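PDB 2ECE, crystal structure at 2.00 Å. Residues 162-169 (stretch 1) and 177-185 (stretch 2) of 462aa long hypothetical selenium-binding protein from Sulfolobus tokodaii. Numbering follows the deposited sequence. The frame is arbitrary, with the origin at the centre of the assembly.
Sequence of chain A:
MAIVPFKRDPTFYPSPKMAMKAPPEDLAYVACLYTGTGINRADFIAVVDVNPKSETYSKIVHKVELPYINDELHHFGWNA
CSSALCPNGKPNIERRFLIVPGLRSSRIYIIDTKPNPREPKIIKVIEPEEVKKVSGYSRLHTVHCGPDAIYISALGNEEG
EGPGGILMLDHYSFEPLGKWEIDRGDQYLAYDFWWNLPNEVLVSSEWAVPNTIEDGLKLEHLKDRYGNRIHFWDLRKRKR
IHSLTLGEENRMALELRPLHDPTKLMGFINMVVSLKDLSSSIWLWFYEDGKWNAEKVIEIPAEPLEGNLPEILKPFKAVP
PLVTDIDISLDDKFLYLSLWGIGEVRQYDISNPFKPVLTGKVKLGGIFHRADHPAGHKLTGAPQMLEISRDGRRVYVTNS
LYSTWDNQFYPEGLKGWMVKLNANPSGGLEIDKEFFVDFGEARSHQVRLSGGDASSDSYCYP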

ATOM      1  N   GLY A 162      12.347 -17.416   4.790  1.00 25.24           N
ATOM      2  CA  GLY A 162      13.004 -16.381   4.007  1.00 24.06           C
ATOM      3  C   GLY A 162      14.263 -16.882   3.324  1.00 25.21           C
ATOM      4  O   GLY A 162      14.617 -18.048   3.479  1.00 25.44           O
ATOM      5  N   PRO A 163      14.991 -16.022   2.592  1.00 23.99           N
ATOM      6  CA  PRO A 163      14.702 -14.603   2.365  1.00 23.51           C
ATOM      7  C   PRO A 163      13.499 -14.360   1.467  1.00 22.48           C
ATOM      8  O   PRO A 163      13.171 -15.174   0.611  1.00 22.40           O
ATOM      9  CB  PRO A 163      15.983 -14.082   1.709  1.00 23.88           C
ATOM     10  CG  PRO A 163      17.039 -15.087   2.119  1.00 25.31           C
ATOM     11  CD  PRO A 163      16.291 -16.382   2.006  1.00 24.26           C
ATOM     12  N   GLY A 164      12.835 -13.236   1.692  1.00 22.00           N
ATOM     13  CA  GLY A 164      11.731 -12.854   0.842  1.00 20.55           C
ATOM     14  C   GLY A 164      12.427 -11.896  -0.097  1.00 19.57           C
ATOM     15  O   GLY A 164      13.657 -11.746  -0.013  1.00 17.39           O
ATOM     16  N   GLY A 165      11.692 -11.231  -0.979  1.00 18.42           N
ATOM     17  CA  GLY A 165      12.366 -10.312  -1.873  1.00 18.84           C
ATOM     18  C   GLY A 165      11.507  -9.780  -2.993  1.00 19.55           C
ATOM     19  O   GLY A 165      10.300  -9.655  -2.848  1.00 19.49           O
ATOM     20  N   ILE A 166      12.143  -9.477  -4.118  1.00 19.41           N
ATOM     21  CA  ILE A 166      11.452  -8.916  -5.266  1.00 19.55           C
ATOM     22  C   ILE A 166      11.682  -9.730  -6.534  1.00 20.19           C
ATOM     23  O   ILE A 166      12.820 -10.075  -6.866  1.00 19.51           O
ATOM     24  CB  ILE A 166      11.932  -7.466  -5.519  1.00 19.34           C
ATOM     25  CG1 ILE A 166      11.689  -6.622  -4.262  1.00 19.22           C
ATOM     26  CG2 ILE A 166      11.229  -6.879  -6.736  1.00 18.66           C
ATOM     27  CD1 ILE A 166      12.476  -5.317  -4.232  1.00 18.84           C
ATOM     28  N   LEU A 167      10.598 -10.042  -7.234  1.00 19.86           N
ATOM     29  CA  LEU A 167      10.699 -10.779  -8.488  1.00 20.72           C
ATOM     30  C   LEU A 167      10.260  -9.835  -9.592  1.00 21.07           C
ATOM     31  O   LEU A 167       9.666  -8.787  -9.327  1.00 19.84           O
ATOM     32  CB  LEU A 167       9.799 -12.018  -8.486  1.00 21.42           C
ATOM     33  CG  LEU A 167       8.289 -11.789  -8.414  1.00 21.91           C
ATOM     34  CD1 LEU A 167       7.604 -12.509  -9.564  1.00 22.60           C
ATOM     35  CD2 LEU A 167       7.769 -12.293  -7.081  1.00 24.37           C
ATOM     36  N   MET A 168      10.545 -10.214 -10.832  1.00 21.43           N
ATOM     37  CA  MET A 168      10.190  -9.395 -11.977  1.00 22.52           C
ATOM     38  C   MET A 168       9.346 -10.179 -12.968  1.00 23.87           C
ATOM     39  O   MET A 168       9.452 -11.407 -13.058  1.00 24.31           O
ATOM     40  CB  MET A 168      11.460  -8.899 -12.665  1.00 22.99           C
ATOM     41  CG  MET A 168      12.285  -7.935 -11.823  1.00 24.33           C
ATOM     42  SD  MET A 168      13.991  -7.879 -12.369  1.00 24.98           S
ATOM     43  CE  MET A 168      13.877  -6.843 -13.831  1.00 23.37           C
ATOM     44  N   LEU A 169       8.491  -9.459 -13.688  1.00 25.06           N
ATOM     45  CA  LEU A 169       7.633 -10.056 -14.709  1.00 26.25           C
ATOM     46  C   LEU A 169       7.955  -9.328 -16.000  1.00 27.41           C
ATOM     47  O   LEU A 169       8.175  -8.111 -15.999  1.00 25.80           O
ATOM     48  CB  LEU A 169       6.149  -9.834 -14.424  1.00 26.54           C
ATOM     49  CG  LEU A 169       5.376 -10.436 -13.258  1.00 28.48           C
ATOM     50  CD1 LEU A 169       3.890 -10.167 -13.529  1.00 27.95           C
ATOM     51  CD2 LEU A 169       5.631 -11.929 -13.131  1.00 27.07           C
ATOM     52  N   LEU A 177      10.161 -13.657 -14.602  1.00 25.55           N
ATOM     53  CA  LEU A 177      11.529 -13.751 -15.082  1.00 25.13           C
ATOM     54  C   LEU A 177      12.347 -14.427 -13.987  1.00 25.11           C
ATOM     55  O   LEU A 177      13.078 -15.380 -14.244  1.00 25.01           O
ATOM     56  CB  LEU A 177      12.082 -12.363 -15.389  1.00 24.25           C
ATOM     57  CG  LEU A 177      11.392 -11.684 -16.577  1.00 25.89           C
ATOM     58  CD1 LEU A 177      11.709 -10.199 -16.576  1.00 26.40           C
ATOM     59  CD2 LEU A 177      11.843 -12.349 -17.881  1.00 26.93           C
ATOM     60  N   GLY A 178      12.199 -13.941 -12.758  1.00 24.29           N
ATOM     61  CA  GLY A 178      12.929 -14.520 -11.644  1.00 23.07           C
ATOM     62  C   GLY A 178      13.234 -13.484 -10.580  1.00 23.20           C
ATOM     63  O   GLY A 178      12.649 -12.400 -10.584  1.00 22.84           O
ATOM     64  N   LYS A 179      14.147 -13.822  -9.673  1.00 22.41           N
ATOM     65  CA  LYS A 179      14.550 -12.922  -8.598  1.00 22.23           C
ATOM     66  C   LYS A 179      15.245 -11.686  -9.138  1.00 21.65           C
ATOM     67  O   LYS A 179      16.008 -11.759 -10.101  1.00 21.52           O
ATOM     68  CB  LYS A 179      15.516 -13.619  -7.631  1.00 22.58           C
ATOM     69  CG  LYS A 179      14.900 -14.600  -6.660  1.00 25.04           C
ATOM     70  CD  LYS A 179      15.911 -14.941  -5.563  1.00 25.73           C
ATOM     71  CE  LYS A 179      15.374 -15.993  -4.612  1.00 25.59           C
ATOM     72  NZ  LYS A 179      15.057 -17.239  -5.362  1.00 22.51           N
ATOM     73  N   TRP A 180      14.987 -10.548  -8.510  1.00 19.27           N
ATOM     74  CA  TRP A 180      15.629  -9.307  -8.923  1.00 18.80           C
ATOM     75  C   TRP A 180      17.014  -9.183  -8.288  1.00 18.73           C
ATOM     76  O   TRP A 180      17.939  -8.648  -8.899  1.00 18.36           O
ATOM     77  CB  TRP A 180      14.788  -8.108  -8.499  1.00 18.86           C
ATOM     78  CG  TRP A 180      15.497  -6.803  -8.653  1.00 20.93           C
ATOM     79  CD1 TRP A 180      15.759  -6.139  -9.818  1.00 20.56           C
ATOM     80  CD2 TRP A 180      16.067  -6.014  -7.603  1.00 21.51           C
ATOM     81  NE1 TRP A 180      16.453  -4.980  -9.556  1.00 19.74           N
ATOM     82  CE2 TRP A 180      16.653  -4.878  -8.204  1.00 21.01           C
ATOM     83  CE3 TRP A 180      16.134  -6.154  -6.208  1.00 22.58           C
ATOM     84  CZ2 TRP A 180      17.307  -3.886  -7.460  1.00 22.10           C
ATOM     85  CZ3 TRP A 180      16.784  -5.167  -5.467  1.00 20.59           C
ATOM     86  CH2 TRP A 180      17.358  -4.047  -6.096  1.00 22.67           C
ATOM     87  N   GLU A 181      17.145  -9.686  -7.063  1.00 20.03           N
ATOM     88  CA  GLU A 181      18.399  -9.598  -6.318  1.00 20.62           C
ATOM     89  C   GLU A 181      19.559 -10.402  -6.886  1.00 21.24           C
ATOM     90  O   GLU A 181      19.417 -11.587  -7.195  1.00 19.85           O
ATOM     91  CB  GLU A 181      18.202 -10.038  -4.861  1.00 21.25           C
ATOM     92  CG  GLU A 181      17.138  -9.284  -4.068  1.00 20.77           C
ATOM     93  CD  GLU A 181      15.736  -9.785  -4.359  1.00 23.72           C
ATOM     94  OE1 GLU A 181      15.604 -10.808  -5.069  1.00 24.54           O
ATOM     95  OE2 GLU A 181      14.769  -9.165  -3.873  1.00 22.10           O
ATOM     96  N   ILE A 182      20.711  -9.748  -7.004  1.00 21.59           N
ATOM     97  CA  ILE A 182      21.927 -10.404  -7.469  1.00 23.14           C
ATOM     98  C   ILE A 182      22.809 -10.582  -6.228  1.00 24.05           C
ATOM     99  O   ILE A 182      23.443 -11.622  -6.046  1.00 25.06           O
ATOM    100  CB  ILE A 182      22.667  -9.555  -8.538  1.00 23.72           C
ATOM    101  CG1 ILE A 182      21.942  -9.665  -9.885  1.00 21.54           C
ATOM    102  CG2 ILE A 182      24.108 -10.045  -8.705  1.00 24.59           C
ATOM    103  CD1 ILE A 182      21.940 -11.081 -10.458  1.00 21.19           C
ATOM    104  N   ASP A 183      22.815  -9.566  -5.366  1.00 23.93           N
ATOM    105  CA  ASP A 183      23.597  -9.583  -4.126  1.00 24.32           C
ATOM    106  C   ASP A 183      22.771  -8.904  -3.036  1.00 22.19           C
ATOM    107  O   ASP A 183      22.758  -7.679  -2.940  1.00 21.46           O
ATOM    108  CB  ASP A 183      24.916  -8.820  -4.315  1.00 23.00           C
ATOM    109  CG  ASP A 183      25.778  -8.823  -3.061  1.00 24.62           C
ATOM    110  OD1 ASP A 183      25.272  -9.186  -1.977  1.00 24.35           O
ATOM    111  OD2 ASP A 183      26.966  -8.450  -3.157  1.00 26.46           O
ATOM    112  N   ARG A 184      22.107  -9.702  -2.202  1.00 22.46           N
ATOM    113  CA  ARG A 184      21.237  -9.163  -1.153  1.00 23.08           C
ATOM    114  C   ARG A 184      21.903  -8.853   0.184  1.00 23.45           C
ATOM    115  O   ARG A 184      21.225  -8.432   1.118  1.00 20.87           O
ATOM    116  CB  ARG A 184      20.071 -10.125  -0.900  1.00 24.75           C
ATOM    117  CG  ARG A 184      20.449 -11.427  -0.191  1.00 26.61           C
ATOM    118  CD  ARG A 184      19.438 -12.515  -0.526  1.00 29.72           C
ATOM    119  NE  ARG A 184      18.097 -11.964  -0.510  1.00 31.94           N
ATOM    120  CZ  ARG A 184      17.096 -12.369  -1.282  1.00 31.18           C
ATOM    121  NH1 ARG A 184      17.261 -13.357  -2.158  1.00 28.60           N
ATOM    122  NH2 ARG A 184      15.931 -11.752  -1.193  1.00 30.82           N
ATOM    123  N   GLY A 185      23.212  -9.059   0.284  1.00 22.93           N
ATOM    124  CA  GLY A 185      23.876  -8.795   1.547  1.00 24.65           C
ATOM    125  C   GLY A 185      23.163  -9.585   2.631  1.00 23.81           C
ATOM    126  O   GLY A 185      22.879 -10.765   2.437  1.00 23.04           O
TER

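The two stretches meet as neighbouring antiparallel strands. Strand 165-169 and strand 177-179 approach to 4.8 Å between axes, and their N-to-C directions differ by 169°, close to the ideal 180°. The register is fixed by L167 opposite K179, whose CA atoms lie 4.4 Å apart; this short separation is typical of a non-hydrogen-bonded antiparallel pair, and the side chains of the two residues diverge.

Backbone hydrogen bonds supply the main evidence for the pairing. L177 N donates to M168 O at 2.8 Å with an N-H...O angle of 175°, almost linear. M168 N donates to G178 O at 3.0 Å and 150°, and W180 N donates to I166 O at 2.8 Å and 155°, so the ladder extends one residue beyond strand 177-179. Between these bonds, L167 CA sits 3.3 Å from G178 O; with an angle of 128° at the hydrogen, this is a CA-H...O contact that supplements the acceptor's bond to M168. The fit is not perfect, since G178 N is buried by the contact without a partner anywhere in the model. The backbone of G178, at phi/psi 149/-165, would jam a CB against the carbonyl oxygen of the preceding residue, which by itself calls for glycine.

At the other end of the contact, a side chain takes over the role of a backbone acceptor. E181 OE2 receives a hydrogen bond from I166 N at 2.7 Å and 151°. The CA-to-CB bond of E181 points sideways, but chi1 of -57° (m) and chi2 of 80° (p) bring the carboxylate closer to the first stretch. G165 leaves the room this requires: its CA is 3.3 Å from E181 OE2, and an ideal CB would come within 2.6 Å of that oxygen and 2.8 Å of R184 NH2, both clashes. Its backbone angles, 170/-150, independently call for glycine.

R184 reaches back over the same region. P163 CB packs over one face of its guanidinium, 3.6 Å from R184 CZ, whereas G165 CA lies at the edge, 3.9 Å from R184 NH2. The 2.6 Å approach of R184 NH2 to G164 O has too poor an angle to count as a hydrogen bond. Within the second stretch, R184 NH2 and E181 OE2 form a long salt bridge at 3.9 Å; the oxygen lies well out of the guanidinium plane, so the attraction is between charges, with no N-H directed at it.

The remaining contacts are largely apolar. M168 SD meets W180 CD1 at 3.6 Å and lies 4.7 Å from the centroid of the five-membered ring, 85° off its normal, which places the sulfur at the ring edge. M168 CB also touches L177 CD1 at 4.1 Å, while I166 CG2 packs 4.2 Å from W180 CB. Together the two stretches bury 547 Å², counting both sides.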